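Local coordinates for protein glycosyl transferase (Staphylococcus aureus, PDB 5U02) that belongs to the glycosyl transferases, the modelled part joining a helical linker region to C-terminal beta-sandwich-like domains of the TarS type, at residues R97-S102 against I120-G125; D4-M9 against N60-F65. All coordinates share one frame; numbering follows the deposited sequence.

Contact 1 (R97-S102 against I120-G125); sequences RTVEES and IQFNEG
F122 carries this contact, and its side chain can be followed outward. F122 CB lies 4.1 Å from T98 CG2 on helix 93-105. The first torsion sets CG anti to the carbonyl carbon, beside the backbone N (chi1 -71°). The side chain crosses that of V99 at about a right angle. V99 CG2 stands over the centre of one face, 3.3 Å from the centroid of the F122 ring. Its approach is only 5° off the ring normal, a nearly axial CH-pi contact. I120 CG2 sits over the centre of the opposite face, so the ring is held between two aliphatic groups. CD1 and CE1 form the rim facing S102. F122 CD1 meets S102 OG at 3.4 Å, and F122 CE1 meets S102 CB, which lies in the ring plane. At the tip, F122 CZ touches V99 CG1 at 3.7 Å.

The contact joins the last helix of the all-helical N-terminal part to the small antiparallel sheet that follows it. F122 comes directly after strand 117-121, where the chain leaves the sheet. F129 of the neighbouring strand and P83 of helix 82-89 also touch F122.

The hydroxyl at the ring edge is held by its own helix. S102 OG donates to T98 O at 2.6 Å, from above the carbonyl plane. That oxygen also accepts from S102 N, so two donors from one residue grip it. Near the end of the contact, T98 and N123 meet tip to tip. N123 ND2 lies 3.3 Å from T98 CG2. The same N123 ND2 gives T98 OG1 a weak hydrogen bond of 3.5 Å. The stronger partner of that hydroxyl is D94 O, one turn back along the helix.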
# COMPACT_ATOMS: atom_id res chain seq x y z
N ARG A 97 14.15 18.41 29.05
CA ARG A 97 13.41 18.92 27.90
C ARG A 97 13.57 18.00 26.71
O ARG A 97 12.58 17.66 26.05
CB ARG A 97 13.86 20.34 27.57
CG ARG A 97 13.01 20.98 26.48
CD ARG A 97 13.40 22.43 26.21
NE ARG A 97 14.84 22.64 26.28
CZ ARG A 97 15.45 23.39 27.20
NH1 ARG A 97 14.74 24.03 28.13
NH2 ARG A 97 16.77 23.52 27.19
N THR A 98 14.80 17.55 26.44
CA THR A 98 15.04 16.61 25.35
C THR A 98 14.07 15.44 25.40
O THR A 98 13.51 15.05 24.36
CB THR A 98 16.49 16.10 25.40
OG1 THR A 98 17.40 17.19 25.21
CG2 THR A 98 16.72 15.06 24.31
N VAL A 99 13.81 14.90 26.59
CA VAL A 99 12.86 13.79 26.72
C VAL A 99 11.45 14.24 26.35
O VAL A 99 10.80 13.65 25.48
CB VAL A 99 12.91 13.19 28.14
CG1 VAL A 99 11.77 12.20 28.33
CG2 VAL A 99 14.25 12.52 28.39
N GLU A 100 10.95 15.27 27.04
CA GLU A 100 9.64 15.82 26.71
C GLU A 100 9.58 16.25 25.25
O GLU A 100 8.59 15.98 24.56
CB GLU A 100 9.32 17.00 27.61
CG GLU A 100 8.97 16.61 29.02
CD GLU A 100 8.34 17.77 29.76
OE1 GLU A 100 8.53 18.91 29.30
OE2 GLU A 100 7.65 17.53 30.77
N GLU A 101 10.64 16.92 24.77
CA GLU A 101 10.76 17.12 23.33
C GLU A 101 10.75 15.79 22.59
O GLU A 101 10.03 15.64 21.60
CB GLU A 101 12.01 17.93 22.98
CG GLU A 101 12.06 19.31 23.60
CD GLU A 101 13.12 20.20 22.98
OE1 GLU A 101 12.99 21.44 23.11
OE2 GLU A 101 14.07 19.67 22.36
N SER A 102 11.53 14.81 23.04
CA SER A 102 11.60 13.57 22.26
C SER A 102 10.25 12.87 22.13
O SER A 102 9.99 12.21 21.12
CB SER A 102 12.65 12.61 22.85
OG SER A 102 13.97 13.12 22.71
N ILE A 120 15.11 3.78 24.66
CA ILE A 120 15.52 5.10 24.19
C ILE A 120 16.77 5.55 24.94
O ILE A 120 16.83 5.48 26.17
CB ILE A 120 14.40 6.14 24.38
CG1 ILE A 120 13.15 5.73 23.62
CG2 ILE A 120 14.88 7.52 23.94
CD1 ILE A 120 11.92 6.54 23.99
N GLN A 121 17.77 6.04 24.19
CA GLN A 121 18.85 6.84 24.73
C GLN A 121 18.68 8.25 24.17
O GLN A 121 18.72 8.45 22.95
CB GLN A 121 20.23 6.27 24.37
CG GLN A 121 21.37 7.25 24.66
CD GLN A 121 22.70 6.87 23.99
OE1 GLN A 121 22.75 6.57 22.80
NE2 GLN A 121 23.78 6.91 24.76
N PHE A 122 18.48 9.23 25.06
CA PHE A 122 18.03 10.54 24.61
C PHE A 122 19.19 11.42 24.14
O PHE A 122 18.98 12.31 23.31
CB PHE A 122 17.25 11.24 25.72
CG PHE A 122 15.90 10.63 25.97
CD1 PHE A 122 14.79 11.01 25.22
CD2 PHE A 122 15.73 9.68 26.96
CE1 PHE A 122 13.55 10.45 25.45
CE2 PHE A 122 14.49 9.12 27.20
CZ PHE A 122 13.40 9.50 26.44
N ASN A 123 20.39 11.21 24.66
CA ASN A 123 21.56 11.97 24.23
C ASN A 123 22.78 11.08 24.27
O ASN A 123 22.78 10.01 24.89
CB ASN A 123 21.77 13.22 25.10
CG ASN A 123 21.06 14.45 24.55
OD1 ASN A 123 21.53 15.09 23.60
ND2 ASN A 123 19.90 14.78 25.12
N GLU A 124 23.84 11.53 23.61
CA GLU A 124 25.06 10.73 23.51
C GLU A 124 25.69 10.54 24.89
O GLU A 124 25.88 11.51 25.64
CB GLU A 124 26.05 11.40 22.57
CG GLU A 124 27.27 10.56 22.22
CD GLU A 124 28.10 11.17 21.11
OE1 GLU A 124 28.41 12.37 21.19
OE2 GLU A 124 28.44 10.44 20.15
N GLY A 125 26.00 9.29 25.23
CA GLY A 125 26.61 8.96 26.49
C GLY A 125 25.65 8.68 27.63
O GLY A 125 26.07 8.15 28.66

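Contact 2 (D4-M9 against N60-F65); sequences DFYEVM and NALGDF
Two different first torsions bring the aromatic groups together. Y6 CG is anti to the carbonyl carbon (chi1 -66°), whereas F65 CG is anti to the backbone N (chi1 155°). In L62 the first two torsions together bring CD1 to Y6. Segments 4-9 and 60-65 run almost parallel, at 9°, and approach to 8.5 Å between axes.

Y6 lies between them. Y6 CD2 meets A61 CB at 3.5 Å, with the methyl group near the ring plane. L62 CA lies over one ring face, toward the rim, and F5 CD1 lies over the centre of the opposite face. Farther out, L62 CD1 touches Y6 CE1 at 3.4 Å and then CZ. Y6 and A61 are the nearest pair by CA, 5.6 Å apart.

F65 packs one turn further along. The F65 and Y6 side chains cross obliquely, F65 CD1 3.9 Å from Y6 CD1. M9 CB stands over one face of F65, offset toward the rim, in a CH-pi contact. M9 then bends at chi2 and chi3, and the thioether is carried off from helix 56-68. F33 and H37 of helix 23-40 touch M9, so a third helix adjoins this interface in the helical linker.

Backbone carbonyls abut the side chains too: M9 O lies 3.3 Å from F65 CE2, and A61 O faces Y6 CB. No hydrogen bond crosses between the segments. The phenol OH of Y6 bonds to T43 OG1 instead. Cohesion here therefore rests mainly on apolar packing and shape, with the one buried hydroxyl satisfied from outside the pair.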
# COMPACT_ATOMS: atom_id res chain seq x y z
N ASP A 4 8.00 26.99 46.10
CA ASP A 4 6.89 27.00 47.04
C ASP A 4 5.91 25.89 46.73
O ASP A 4 5.32 25.29 47.64
CB ASP A 4 6.20 28.36 47.03
CG ASP A 4 7.18 29.52 47.04
OD1 ASP A 4 7.87 29.73 46.02
OD2 ASP A 4 7.24 30.24 48.06
N PHE A 5 5.74 25.57 45.44
CA PHE A 5 4.82 24.51 45.03
C PHE A 5 5.41 23.13 45.30
O PHE A 5 4.80 22.31 46.00
CB PHE A 5 4.49 24.66 43.53
CG PHE A 5 3.69 23.52 42.96
CD1 PHE A 5 4.06 22.92 41.77
CD2 PHE A 5 2.56 23.06 43.62
CE1 PHE A 5 3.32 21.88 41.24
CE2 PHE A 5 1.82 22.01 43.11
CZ PHE A 5 2.19 21.42 41.92
N TYR A 6 6.58 22.84 44.73
CA TYR A 6 7.18 21.52 44.87
C TYR A 6 7.65 21.25 46.29
O TYR A 6 7.85 20.09 46.66
CB TYR A 6 8.34 21.37 43.89
CG TYR A 6 7.90 21.37 42.44
CD1 TYR A 6 7.04 20.39 41.97
CD2 TYR A 6 8.36 22.33 41.55
CE1 TYR A 6 6.64 20.37 40.65
CE2 TYR A 6 7.96 22.32 40.23
CZ TYR A 6 7.10 21.34 39.78
OH TYR A 6 6.70 21.32 38.47
N GLU A 7 7.85 22.31 47.07
CA GLU A 7 7.95 22.17 48.52
C GLU A 7 6.80 21.36 49.08
O GLU A 7 7.00 20.41 49.85
CB GLU A 7 7.96 23.55 49.17
CG GLU A 7 7.80 23.53 50.67
CD GLU A 7 8.98 22.86 51.38
OE1 GLU A 7 10.11 23.33 51.16
OE2 GLU A 7 8.73 21.91 52.14
N VAL A 8 5.58 21.74 48.71
CA VAL A 8 4.36 21.11 49.21
C VAL A 8 4.26 19.66 48.76
O VAL A 8 4.02 18.76 49.58
CB VAL A 8 3.14 21.94 48.75
CG1 VAL A 8 1.82 21.24 49.04
CG2 VAL A 8 3.20 23.31 49.41
N MET A 9 4.46 19.41 47.47
CA MET A 9 4.35 18.05 46.95
C MET A 9 5.39 17.14 47.57
O MET A 9 5.17 15.93 47.68
CB MET A 9 4.48 18.07 45.44
CG MET A 9 3.76 19.23 44.81
SD MET A 9 2.00 18.90 44.70
CE MET A 9 1.93 17.29 43.92
N ASN A 60 15.18 22.70 39.82
CA ASN A 60 15.74 22.56 41.16
C ASN A 60 14.68 22.05 42.13
O ASN A 60 14.90 21.07 42.85
CB ASN A 60 16.31 23.89 41.68
CG ASN A 60 16.78 24.79 40.62
OD1 ASN A 60 16.11 25.70 40.30
ND2 ASN A 60 17.93 24.56 40.10
N ALA A 61 13.53 22.73 42.17
CA ALA A 61 12.46 22.35 43.10
C ALA A 61 11.89 20.99 42.76
O ALA A 61 11.64 20.17 43.65
CB ALA A 61 11.36 23.40 43.08
N LEU A 62 11.63 20.73 41.47
CA LEU A 62 11.26 19.39 41.03
C LEU A 62 12.30 18.38 41.47
O LEU A 62 11.97 17.27 41.91
CB LEU A 62 11.09 19.38 39.51
CG LEU A 62 10.39 18.18 38.88
CD1 LEU A 62 8.89 18.24 39.14
CD2 LEU A 62 10.67 18.13 37.38
N GLY A 63 13.58 18.74 41.37
CA GLY A 63 14.64 17.83 41.78
C GLY A 63 14.57 17.46 43.25
O GLY A 63 14.58 16.29 43.61
N ASP A 64 14.49 18.48 44.12
CA ASP A 64 14.40 18.21 45.55
C ASP A 64 13.11 17.46 45.89
O ASP A 64 13.11 16.62 46.80
CB ASP A 64 14.48 19.52 46.34
CG ASP A 64 14.91 19.31 47.79
OD1 ASP A 64 15.29 20.30 48.44
OD2 ASP A 64 14.88 18.16 48.27
N PHE A 65 12.03 17.74 45.18
CA PHE A 65 10.79 17.00 45.38
C PHE A 65 10.92 15.56 44.91
O PHE A 65 10.61 14.62 45.65
CB PHE A 65 9.63 17.72 44.67
CG PHE A 65 8.48 16.83 44.30
CD1 PHE A 65 8.06 16.74 42.98
CD2 PHE A 65 7.79 16.10 45.26
CE1 PHE A 65 7.00 15.94 42.62
CE2 PHE A 65 6.73 15.29 44.90
CZ PHE A 65 6.33 15.21 43.58

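In the fold
The two contacts follow one another along the chain, contact 2 closing before contact 1 opens. Their centres are 23 Å apart. Their nearest atoms are about 7 Å apart, so they do not touch. Contact 2 pairs helices 2-17 and 56-68 in the helical bundle. Contact 1 lies where the last helix of that bundle, 93-105, meets the three-stranded sheet 110-132. Both lie on the same side of the chain's centre, contact 2 about 37 Å and contact 1 about 27 Å from it, measured between centres. Both are buried and within one chain. Contact 1 is thus the one nearer the middle of this elongated molecule.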